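Local atomic coordinates of FeoA (Thermococcus thioreducens, PDB entry 3E19), a protein that probably takes part in ferrous iron uptake as a small cytosolic SH3-like protein, possibly in a regulatory role. Residues G16-I21 / G70-R75; P38-Q43 / I55-V60; S8-G13 / I42-S47. All coordinates share one frame; numbering follows the deposited sequence.

Contact 1 (G16-I21 / G70-R75); sequences GIVVNI and GRVMVR
Arg-71 begins the contact with Ile-21: its carbonyl O receives a CA-H...O contact from Ile-21 CA. At Val-72, CG1 lies 4.0 Å from Val-18 CG2, the two valines meeting obliquely, and Ile-21 CD1 approaches the same methyl more loosely. Leu-31 of helix 24-32 covers both Ile-21 and Val-72 on this face.

Met-73 carries the irregularity of the pairing. Its N donates to Asn-20 O at 2.9 Å, whereas its O accepts a nearly straight bond from Val-19 N (2.8 Å, 173° at the hydrogen) and a second, weak one from Asn-20 N. Two residues of strand 15-21 thus face one of strand 72-76, a classic beta bulge in the antiparallel sheet of this small SH3-like barrel. The bulge turns Val-19 toward the partner strand, where CG2, lodged between its own backbone N and carbonyl carbon, sits 3.2 Å from Met-73 O and also touches Met-73 CB.

Val-74 pairs with Val-18 without hydrogen bonds; its CG1, anti to the backbone N (chi1 -180°), reaches across to Gly-16 CA at 3.6 Å. Gly-16, lacking a side chain, lets both this methyl and Arg-75 O come close to its CA. Arg-75 and Ile-17 exchange two backbone bonds, Arg-75 N to Ile-17 O at 2.8 Å and Ile-17 N to Arg-75 O at 2.9 Å. The aliphatic part of Arg-75 crosses Val-19 at about a right angle, with CG 3.5 Å from Val-19 CG1, and CG also rests against Ile-17 CB.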
loop_
_atom_site.group_PDB
_atom_site.type_symbol
_atom_site.label_atom_id
_atom_site.label_comp_id
_atom_site.label_asym_id
_atom_site.label_seq_id
_atom_site.Cartn_x
_atom_site.Cartn_y
_atom_site.Cartn_z
ATOM N N GLY C 16 -20.210 15.812 -17.870
ATOM C CA GLY C 16 -20.939 15.008 -18.815
ATOM C C GLY C 16 -20.958 13.521 -18.470
ATOM O O GLY C 16 -20.368 13.073 -17.478
ATOM N N ILE C 17 -21.592 12.767 -19.338
ATOM C CA ILE C 17 -21.757 11.325 -19.185
ATOM C C ILE C 17 -21.053 10.677 -20.351
ATOM O O ILE C 17 -21.300 11.027 -21.512
ATOM C CB ILE C 17 -23.269 10.909 -19.209
ATOM C CG1 ILE C 17 -24.059 11.624 -18.151
ATOM C CG2 ILE C 17 -23.432 9.381 -19.031
ATOM C CD1 ILE C 17 -25.597 11.544 -18.379
ATOM N N VAL C 18 -20.196 9.708 -20.079
ATOM C CA VAL C 18 -19.525 8.993 -21.148
ATOM C C VAL C 18 -20.537 8.191 -21.960
ATOM O O VAL C 18 -21.366 7.459 -21.384
ATOM C CB VAL C 18 -18.464 8.008 -20.610
ATOM C CG1 VAL C 18 -17.807 7.270 -21.760
ATOM C CG2 VAL C 18 -17.468 8.733 -19.689
ATOM N N VAL C 19 -20.433 8.283 -23.284
ATOM C CA VAL C 19 -21.390 7.625 -24.165
ATOM C C VAL C 19 -20.713 6.519 -24.940
ATOM O O VAL C 19 -21.362 5.533 -25.226
ATOM C CB VAL C 19 -22.153 8.609 -25.123
ATOM C CG1 VAL C 19 -23.063 9.515 -24.315
ATOM C CG2 VAL C 19 -21.224 9.408 -26.058
ATOM N N ASN C 20 -19.428 6.645 -25.218
ATOM C CA ASN C 20 -18.718 5.713 -26.074
ATOM C C ASN C 20 -17.231 5.812 -25.855
ATOM O O ASN C 20 -16.744 6.882 -25.653
ATOM C CB ASN C 20 -18.953 6.066 -27.527
ATOM C CG ASN C 20 -18.674 4.921 -28.468
ATOM O OD1 ASN C 20 -19.515 4.018 -28.630
ATOM N ND2 ASN C 20 -17.550 4.983 -29.153
ATOM N N ILE C 21 -16.539 4.691 -25.914
ATOM C CA ILE C 21 -15.102 4.654 -25.899
ATOM C C ILE C 21 -14.675 4.216 -27.298
ATOM O O ILE C 21 -15.102 3.167 -27.743
ATOM C CB ILE C 21 -14.600 3.592 -24.886
ATOM C CG1 ILE C 21 -15.097 3.885 -23.479
ATOM C CG2 ILE C 21 -13.074 3.501 -24.921
ATOM C CD1 ILE C 21 -14.844 5.311 -22.986
ATOM N N GLY C 70 -9.188 11.926 -26.283
ATOM C CA GLY C 70 -9.866 11.911 -27.568
ATOM C C GLY C 70 -10.698 10.682 -27.871
ATOM O O GLY C 70 -11.598 10.711 -28.720
ATOM N N ARG C 71 -10.403 9.586 -27.198
ATOM C CA ARG C 71 -11.170 8.380 -27.327
ATOM C C ARG C 71 -12.408 8.307 -26.451
ATOM O O ARG C 71 -13.187 7.342 -26.595
ATOM C CB ARG C 71 -10.346 7.149 -26.965
ATOM C CG ARG C 71 -9.034 7.061 -27.656
ATOM C CD ARG C 71 -9.081 6.820 -29.127
ATOM N NE ARG C 71 -7.772 6.234 -29.434
ATOM C CZ ARG C 71 -7.550 5.038 -29.983
ATOM N NH1 ARG C 71 -8.550 4.262 -30.389
ATOM N NH2 ARG C 71 -6.294 4.640 -30.179
ATOM N N VAL C 72 -12.593 9.270 -25.539
ATOM C CA VAL C 72 -13.732 9.256 -24.660
ATOM C C VAL C 72 -14.825 10.209 -25.210
ATOM O O VAL C 72 -14.630 11.408 -25.211
ATOM C CB VAL C 72 -13.331 9.611 -23.233
ATOM C CG1 VAL C 72 -14.511 9.519 -22.302
ATOM C CG2 VAL C 72 -12.219 8.726 -22.766
ATOM N N MET C 73 -15.959 9.693 -25.697
ATOM C CA MET C 73 -17.029 10.581 -26.199
ATOM C C MET C 73 -18.010 10.838 -25.081
ATOM O O MET C 73 -18.505 9.903 -24.431
ATOM C CB MET C 73 -17.783 9.923 -27.397
ATOM C CG MET C 73 -16.910 9.675 -28.603
ATOM S SD MET C 73 -16.136 11.218 -29.189
ATOM C CE MET C 73 -17.664 12.252 -29.207
ATOM N N VAL C 74 -18.334 12.082 -24.855
ATOM C CA VAL C 74 -19.073 12.460 -23.681
ATOM C C VAL C 74 -20.285 13.257 -24.154
ATOM O O VAL C 74 -20.157 14.106 -25.053
ATOM C CB VAL C 74 -18.189 13.302 -22.769
ATOM C CG1 VAL C 74 -18.913 13.736 -21.484
ATOM C CG2 VAL C 74 -16.937 12.494 -22.433
ATOM N N ARG C 75 -21.437 13.004 -23.556
ATOM C CA ARG C 75 -22.557 13.934 -23.708
ATOM C C ARG C 75 -22.558 14.923 -22.554
ATOM O O ARG C 75 -22.581 14.520 -21.401
ATOM C CB ARG C 75 -23.878 13.198 -23.787
ATOM C CG ARG C 75 -24.289 12.341 -22.597
ATOM C CD ARG C 75 -25.617 11.630 -22.987
ATOM N NE ARG C 75 -26.751 12.551 -23.073
ATOM C CZ ARG C 75 -27.945 12.256 -23.614
ATOM N NH1 ARG C 75 -28.899 13.179 -23.600
ATOM N NH2 ARG C 75 -28.170 11.091 -24.237
#

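Contact 2 (P38-Q43 / I55-V60); sequences PGATIQ and ISVGGV
Ile-42 sets its terminal methyl into the notch between the two branches of Ile-55. CD1 of Ile-42 lies 3.4 Å from Ile-55 CG2 and 3.5 Å from Ile-55 CD1, both tighter than usual for carbon pairs, so the tip is wedged there. CG1 of Ile-42, anti to the backbone N (chi1 165°), packs against Ile-55 CB at 3.9 Å, and the extended chi2 carries CD1 on to the notch. An alanine in place of Ile-42 would probably leave a gap between the Ile-55 branches and let that side chain turn more freely.

Beside this pair, Val-57 offers a second bump: its CG1 lies against Thr-41 O at 3.6 Å and more loosely against Ala-40 CB. The strands 41-46 and 53-57 form a beta hairpin here, joined by Gln-43 N to Ser-56 O at 3.0 Å and Ser-56 N to Gln-43 O at 2.8 Å. After Val-57 the chain reverses through a type I' turn, with Gly-58 and Gly-59 at positive phi, into strand 60-64.

Leu-36 packs on Ile-42, Ile-55 and Val-57, and Thr-37 of the second subunit touches Ala-40 and Val-57. Strand 15-21 flanks 41-46 on its other edge, and strand 60-64 borders 53-57.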
loop_
_atom_site.group_PDB
_atom_site.type_symbol
_atom_site.label_atom_id
_atom_site.label_comp_id
_atom_site.label_asym_id
_atom_site.label_seq_id
_atom_site.Cartn_x
_atom_site.Cartn_y
_atom_site.Cartn_z
ATOM N N PRO C 38 -18.956 3.693 -20.526
ATOM C CA PRO C 38 -20.257 4.290 -20.754
ATOM C C PRO C 38 -21.159 4.356 -19.542
ATOM O O PRO C 38 -21.326 3.380 -18.801
ATOM C CB PRO C 38 -20.821 3.461 -21.915
ATOM C CG PRO C 38 -19.631 3.070 -22.654
ATOM C CD PRO C 38 -18.685 2.654 -21.532
ATOM N N GLY C 39 -21.648 5.560 -19.289
ATOM C CA GLY C 39 -22.576 5.867 -18.221
ATOM C C GLY C 39 -21.961 6.554 -17.037
ATOM O O GLY C 39 -22.649 7.138 -16.255
ATOM N N ALA C 40 -20.646 6.478 -16.873
ATOM C CA ALA C 40 -19.963 7.239 -15.835
ATOM C C ALA C 40 -20.052 8.734 -16.107
ATOM O O ALA C 40 -20.080 9.143 -17.267
ATOM C CB ALA C 40 -18.449 6.781 -15.719
ATOM N N THR C 41 -20.087 9.532 -15.020
ATOM C CA THR C 41 -20.106 10.988 -15.080
ATOM C C THR C 41 -18.708 11.507 -14.782
ATOM O O THR C 41 -17.998 11.006 -13.917
ATOM C CB THR C 41 -21.150 11.563 -14.122
ATOM O OG1 THR C 41 -22.439 11.057 -14.495
ATOM C CG2 THR C 41 -21.174 13.092 -14.110
ATOM N N ILE C 42 -18.305 12.469 -15.574
ATOM C CA ILE C 42 -17.001 13.051 -15.482
ATOM C C ILE C 42 -17.158 14.559 -15.294
ATOM O O ILE C 42 -18.042 15.180 -15.905
ATOM C CB ILE C 42 -16.141 12.653 -16.739
ATOM C CG1 ILE C 42 -14.897 13.528 -16.891
ATOM C CG2 ILE C 42 -16.902 12.689 -18.031
ATOM C CD1 ILE C 42 -13.885 12.838 -17.685
ATOM N N GLN C 43 -16.327 15.126 -14.422
ATOM C CA GLN C 43 -16.112 16.554 -14.379
ATOM C C GLN C 43 -14.691 16.891 -14.710
ATOM O O GLN C 43 -13.753 16.285 -14.186
ATOM C CB GLN C 43 -16.417 17.150 -13.015
ATOM C CG GLN C 43 -16.412 18.696 -13.041
ATOM C CD GLN C 43 -16.603 19.287 -11.653
ATOM O OE1 GLN C 43 -16.262 20.458 -11.395
ATOM N NE2 GLN C 43 -17.106 18.467 -10.735
ATOM N N ILE C 55 -9.394 15.306 -14.374
ATOM C CA ILE C 55 -10.807 15.011 -14.226
ATOM C C ILE C 55 -11.127 14.424 -12.861
ATOM O O ILE C 55 -10.257 13.916 -12.148
ATOM C CB ILE C 55 -11.319 13.996 -15.316
ATOM C CG1 ILE C 55 -10.625 12.633 -15.155
ATOM C CG2 ILE C 55 -11.047 14.526 -16.746
ATOM C CD1 ILE C 55 -11.081 11.473 -16.131
ATOM N N SER C 56 -12.417 14.438 -12.543
ATOM C CA SER C 56 -12.949 13.758 -11.394
ATOM C C SER C 56 -14.061 12.800 -11.857
ATOM O O SER C 56 -14.984 13.206 -12.597
ATOM C CB SER C 56 -13.482 14.805 -10.438
ATOM O OG SER C 56 -14.278 14.231 -9.439
ATOM N N VAL C 57 -13.933 11.536 -11.450
ATOM C CA VAL C 57 -14.893 10.440 -11.754
ATOM C C VAL C 57 -15.238 9.739 -10.442
ATOM O O VAL C 57 -14.366 9.221 -9.768
ATOM C CB VAL C 57 -14.340 9.434 -12.777
ATOM C CG1 VAL C 57 -15.466 8.479 -13.291
ATOM C CG2 VAL C 57 -13.760 10.154 -13.939
ATOM N N GLY C 58 -16.516 9.803 -10.051
ATOM C CA GLY C 58 -16.974 9.191 -8.818
ATOM C C GLY C 58 -16.260 9.722 -7.608
ATOM O O GLY C 58 -16.000 8.962 -6.651
ATOM N N GLY C 59 -15.924 11.014 -7.653
ATOM C CA GLY C 59 -15.154 11.651 -6.620
ATOM C C GLY C 59 -13.664 11.358 -6.591
ATOM O O GLY C 59 -13.009 11.737 -5.643
ATOM N N VAL C 60 -13.115 10.692 -7.603
ATOM C CA VAL C 60 -11.706 10.382 -7.638
ATOM C C VAL C 60 -11.043 11.169 -8.778
ATOM O O VAL C 60 -11.570 11.193 -9.914
ATOM C CB VAL C 60 -11.463 8.857 -7.838
ATOM C CG1 VAL C 60 -9.965 8.550 -7.933
ATOM C CG2 VAL C 60 -12.191 8.042 -6.716
#

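Contact 3 (S8-G13 / I42-S47); sequences SEMGPG and IQVLES
The loop that leads from strand 4-6 into strand 15-21 packs along strand 41-46 of the barrel, chiefly around Val-44. Val-44 points toward the loop and spreads its methyls over it: CG2 meets Met-10 CB at 3.9 Å, while CG1, anti to the backbone N (chi1 -179°), lies 3.6 Å from Gly-11 C. Gly-11 O is also close to Val-44 CB, at 3.5 Å. The Pro-12 ring then takes up the contact, its CG resting 3.8 Å from Ser-47 N and 3.9 Å from Glu-46 CA. A single direct hydrogen bond joins the segments, from Gly-13 N to Val-44 O at 2.8 Å; it is bent, 146° at the hydrogen. Pro-12 CA adds a CA-H...O contact to the same oxygen.

A water bridges the far end, accepting from Ser-47 OG at 2.6 Å and donating to Ser-8 O and Met-10 O, so that it ties two loop carbonyls to the serine hydroxyl.

Strand 41-46 also pairs with 53-57, where Leu-45 and Glu-46 both face Ile-54 in a classic beta bulge. Met-10 packs on Val-74 of strand 72-76, and Lys-66 of helix 66-69 touches Ser-47.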
loop_
_atom_site.group_PDB
_atom_site.type_symbol
_atom_site.label_atom_id
_atom_site.label_comp_id
_atom_site.label_asym_id
_atom_site.label_seq_id
_atom_site.Cartn_x
_atom_site.Cartn_y
_atom_site.Cartn_z
ATOM N N SER C 8 -11.315 15.252 -24.654
ATOM C CA SER C 8 -10.207 16.167 -25.048
ATOM C C SER C 8 -10.643 17.587 -25.407
ATOM O O SER C 8 -9.810 18.511 -25.370
ATOM C CB SER C 8 -9.439 15.575 -26.226
ATOM O OG SER C 8 -10.293 15.345 -27.343
ATOM N N GLU C 9 -11.917 17.769 -25.760
ATOM C CA GLU C 9 -12.444 19.067 -26.132
ATOM C C GLU C 9 -13.194 19.771 -25.025
ATOM O O GLU C 9 -13.676 20.861 -25.235
ATOM C CB GLU C 9 -13.303 18.966 -27.408
ATOM C CG GLU C 9 -12.432 18.694 -28.584
ATOM C CD GLU C 9 -13.176 18.259 -29.837
ATOM O OE1 GLU C 9 -14.388 18.546 -29.967
ATOM O OE2 GLU C 9 -12.503 17.619 -30.689
ATOM N N MET C 10 -13.252 19.185 -23.837
ATOM C CA MET C 10 -14.025 19.758 -22.764
ATOM C C MET C 10 -13.135 20.590 -21.854
ATOM O O MET C 10 -11.955 20.368 -21.735
ATOM C CB MET C 10 -14.691 18.658 -21.958
ATOM C CG MET C 10 -15.727 17.940 -22.749
ATOM S SD MET C 10 -16.372 16.542 -21.826
ATOM C CE MET C 10 -17.356 17.399 -20.573
ATOM N N GLY C 11 -13.708 21.559 -21.203
ATOM C CA GLY C 11 -12.892 22.508 -20.452
ATOM C C GLY C 11 -13.279 22.501 -19.000
ATOM O O GLY C 11 -14.344 22.016 -18.653
ATOM N N PRO C 12 -12.420 23.079 -18.151
ATOM C CA PRO C 12 -12.668 23.156 -16.730
ATOM C C PRO C 12 -14.106 23.585 -16.439
ATOM O O PRO C 12 -14.656 24.491 -17.099
ATOM C CB PRO C 12 -11.677 24.221 -16.273
ATOM C CG PRO C 12 -10.525 24.021 -17.170
ATOM C CD PRO C 12 -11.143 23.726 -18.515
ATOM N N GLY C 13 -14.715 22.924 -15.474
ATOM C CA GLY C 13 -16.104 23.135 -15.180
ATOM C C GLY C 13 -17.098 22.272 -15.941
ATOM O O GLY C 13 -18.194 22.094 -15.450
ATOM N N ILE C 42 -18.305 12.469 -15.574
ATOM C CA ILE C 42 -17.001 13.051 -15.482
ATOM C C ILE C 42 -17.158 14.559 -15.294
ATOM O O ILE C 42 -18.042 15.180 -15.905
ATOM C CB ILE C 42 -16.141 12.653 -16.739
ATOM C CG1 ILE C 42 -14.897 13.528 -16.891
ATOM C CG2 ILE C 42 -16.902 12.689 -18.031
ATOM C CD1 ILE C 42 -13.885 12.838 -17.685
ATOM N N GLN C 43 -16.327 15.126 -14.422
ATOM C CA GLN C 43 -16.112 16.554 -14.379
ATOM C C GLN C 43 -14.691 16.891 -14.710
ATOM O O GLN C 43 -13.753 16.285 -14.186
ATOM C CB GLN C 43 -16.417 17.150 -13.015
ATOM C CG GLN C 43 -16.412 18.696 -13.041
ATOM C CD GLN C 43 -16.603 19.287 -11.653
ATOM O OE1 GLN C 43 -16.262 20.458 -11.395
ATOM N NE2 GLN C 43 -17.106 18.467 -10.735
ATOM N N VAL C 44 -14.548 17.890 -15.573
ATOM C CA VAL C 44 -13.258 18.374 -15.958
ATOM C C VAL C 44 -12.879 19.462 -14.962
ATOM O O VAL C 44 -13.662 20.396 -14.747
ATOM C CB VAL C 44 -13.295 18.908 -17.356
ATOM C CG1 VAL C 44 -11.884 19.411 -17.751
ATOM C CG2 VAL C 44 -13.819 17.770 -18.275
ATOM N N LEU C 45 -11.714 19.288 -14.338
ATOM C CA LEU C 45 -11.235 20.194 -13.287
ATOM C C LEU C 45 -10.180 21.172 -13.797
ATOM O O LEU C 45 -10.151 22.298 -13.364
ATOM C CB LEU C 45 -10.644 19.401 -12.125
ATOM C CG LEU C 45 -11.536 18.391 -11.412
ATOM C CD1 LEU C 45 -10.844 17.918 -10.173
ATOM C CD2 LEU C 45 -12.869 18.985 -11.034
ATOM N N GLU C 46 -9.297 20.723 -14.680
ATOM C CA GLU C 46 -8.211 21.560 -15.206
ATOM C C GLU C 46 -7.817 21.041 -16.561
ATOM O O GLU C 46 -7.877 19.841 -16.813
ATOM C CB GLU C 46 -6.919 21.581 -14.343
ATOM C CG GLU C 46 -7.063 21.152 -12.909
ATOM C CD GLU C 46 -5.727 21.042 -12.183
ATOM O OE1 GLU C 46 -4.708 21.536 -12.734
ATOM O OE2 GLU C 46 -5.702 20.449 -11.059
ATOM N N SER C 47 -7.371 21.957 -17.413
ATOM C CA SER C 47 -6.850 21.612 -18.716
ATOM C C SER C 47 -5.910 22.690 -19.223
ATOM O O SER C 47 -6.054 23.870 -18.853
ATOM C CB SER C 47 -7.993 21.440 -19.700
ATOM O OG SER C 47 -7.523 20.857 -20.898
HETATM O O HOH W 1 -9.070 19.898 -22.795
#

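Overall arrangement
All three contacts reach one antiparallel sheet, contact 3 by packing a loop on it, and their centres lie about 11 to 12 Å apart. Strand 15-21 of contact 1 runs beside strand 41-46, which serves both contact 2 and contact 3; those two share Ile-42 and Gln-43. Probable backbone hydrogen bonds link contact 1 to contact 2, Val-18 O to Gly-39 N at 2.8 Å and Val-18 N to Ala-40 O at 2.9 Å, and Gly-16 O to Ile-42 N at 2.9 Å continues the ladder. Val-74 CG1 of contact 1 reaches Met-10 SD of contact 3 at 3.8 Å, bringing the loop onto the strands. Leu-45 meets Ser-56 on the hairpin.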